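Local coordinates for protein thermospermine synthase (Medicago truncatula, PDB 6BQ6) that probably transfers an aminopropyl group from decarboxylated S-adenosylmethionine to spermidine, giving thermospermine and methylthioadenosine in polyamine biosynthesis, at residues Glu32-Ile35 against Leu39-Cys42. Residues are numbered along the deposited sequence; the frame is centred on the assembly and turned at random.
Sequences EEEI and LRWC
R40 crosses E32 and E34 on the face of an antiparallel beta hairpin that carries all three side chains. Its CB lies 3.9 Å from the backbone O of E33, and CG packs against CG of E34 at 3.8 Å. CD comes within 3.7 Å of OE1 of E34; the chain then bends at chi3 (17°), bringing the guanidinium against the E32 carboxylate. NE faces CD of E32, and NH2 ends 3.4 Å from its OE2. The planes stack 16° apart with OE2 above one guanidinium face, so this salt bridge is electrostatic and no N-H is directed at the oxygen. OE2 of E32 also forms a salt bridge with NH1 of R40 of the fourth subunit, and W30 of the second subunit makes a cation-pi contact with R40. A leucine in place of R40 would probably leave the E32 carboxylate without its countercharge, both here and across the interface. Paired backbone bonds join E33 and W41, from E33 N to W41 O (3.0 Å) and W41 N to E33 O (2.8 Å). On the opposite face E33 touches the bound thermospermine, its OE1 hydrogen-bonded to Y31 OH and L77 N. This is the N-terminal beta hairpin of the spermidine synthase tetramerisation domain, whose strand 39-45 pairs, through 39-42, with the second subunit.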
loop_
_atom_site.group_PDB
_atom_site.type_symbol
_atom_site.label_atom_id
_atom_site.label_comp_id
_atom_site.label_asym_id
_atom_site.label_seq_id
_atom_site.Cartn_x
_atom_site.Cartn_y
_atom_site.Cartn_z
ATOM N N GLU B 32 5.191 5.042 -3.663
ATOM C CA GLU B 32 3.936 5.434 -3.076
ATOM C C GLU B 32 4.098 6.806 -2.459
ATOM O O GLU B 32 5.055 7.095 -1.754
ATOM C CB GLU B 32 3.602 4.413 -2.013
ATOM C CG GLU B 32 2.489 4.769 -1.089
ATOM C CD GLU B 32 2.390 3.692 -0.033
ATOM O OE1 GLU B 32 2.713 4.046 1.134
ATOM O OE2 GLU B 32 2.091 2.501 -0.433
ATOM N N GLU B 33 3.146 7.655 -2.740
ATOM C CA GLU B 33 3.060 8.936 -2.098
ATOM C C GLU B 33 1.664 9.158 -1.512
ATOM O O GLU B 33 0.635 8.907 -2.172
ATOM C CB GLU B 33 3.377 10.028 -3.071
ATOM C CG GLU B 33 3.568 11.361 -2.322
ATOM C CD GLU B 33 4.240 12.455 -3.123
ATOM O OE1 GLU B 33 4.941 12.149 -4.079
ATOM O OE2 GLU B 33 4.094 13.642 -2.773
ATOM N N GLU B 34 1.679 9.588 -0.255
ATOM C CA GLU B 34 0.499 10.017 0.449
ATOM C C GLU B 34 0.265 11.456 0.040
ATOM O O GLU B 34 0.825 12.346 0.631
ATOM C CB GLU B 34 0.693 9.905 1.975
ATOM C CG GLU B 34 0.790 8.457 2.495
ATOM C CD GLU B 34 0.178 8.253 3.895
ATOM O OE1 GLU B 34 -0.503 7.213 4.096
ATOM O OE2 GLU B 34 0.363 9.130 4.778
ATOM N N ILE B 35 -0.571 11.663 -0.972
ATOM C CA ILE B 35 -1.030 13.010 -1.365
ATOM C C ILE B 35 -1.673 13.744 -0.167
ATOM O O ILE B 35 -1.348 14.899 0.115
ATOM C CB ILE B 35 -2.087 12.932 -2.514
ATOM C CG1 ILE B 35 -1.520 12.264 -3.775
ATOM C CG2 ILE B 35 -2.651 14.314 -2.821
ATOM C CD1 ILE B 35 -0.121 12.705 -4.147
ATOM N N LEU B 39 -5.209 9.546 1.073
ATOM C CA LEU B 39 -5.143 9.280 -0.333
ATOM C C LEU B 39 -3.736 8.923 -0.799
ATOM O O LEU B 39 -2.840 9.638 -0.551
ATOM C CB LEU B 39 -5.601 10.547 -1.014
ATOM C CG LEU B 39 -5.890 10.633 -2.469
ATOM C CD1 LEU B 39 -7.013 9.681 -2.835
ATOM C CD2 LEU B 39 -6.287 12.061 -2.707
ATOM N N ARG B 40 -3.601 7.814 -1.491
ATOM C CA ARG B 40 -2.297 7.372 -1.924
ATOM C C ARG B 40 -2.247 7.217 -3.419
ATOM O O ARG B 40 -3.183 6.772 -4.023
ATOM C CB ARG B 40 -1.906 6.093 -1.204
ATOM C CG ARG B 40 -1.397 6.400 0.182
ATOM C CD ARG B 40 -1.191 5.195 1.101
ATOM N NE ARG B 40 -1.147 3.939 0.377
ATOM C CZ ARG B 40 -1.112 2.754 0.979
ATOM N NH1 ARG B 40 -1.036 2.652 2.312
ATOM N NH2 ARG B 40 -1.093 1.649 0.230
ATOM N N TRP B 41 -1.127 7.606 -3.986
ATOM C CA TRP B 41 -0.969 7.648 -5.429
ATOM C C TRP B 41 0.300 6.867 -5.691
ATOM O O TRP B 41 1.346 7.265 -5.144
ATOM C CB TRP B 41 -0.805 9.110 -5.768
ATOM C CG TRP B 41 -0.592 9.551 -7.126
ATOM C CD1 TRP B 41 0.353 10.471 -7.534
ATOM C CD2 TRP B 41 -1.392 9.261 -8.266
ATOM N NE1 TRP B 41 0.166 10.771 -8.862
ATOM C CE2 TRP B 41 -0.888 10.037 -9.335
ATOM C CE3 TRP B 41 -2.500 8.449 -8.487
ATOM C CZ2 TRP B 41 -1.426 9.981 -10.598
ATOM C CZ3 TRP B 41 -3.031 8.381 -9.740
ATOM C CH2 TRP B 41 -2.482 9.146 -10.802
ATOM N N CYS B 42 0.216 5.760 -6.452
ATOM C CA CYS B 42 1.334 4.817 -6.556
ATOM C C CYS B 42 1.758 4.573 -8.001
ATOM O O CYS B 42 0.920 4.385 -8.866
ATOM C CB CYS B 42 0.998 3.496 -5.909
ATOM S SG CYS B 42 0.156 3.725 -4.299
#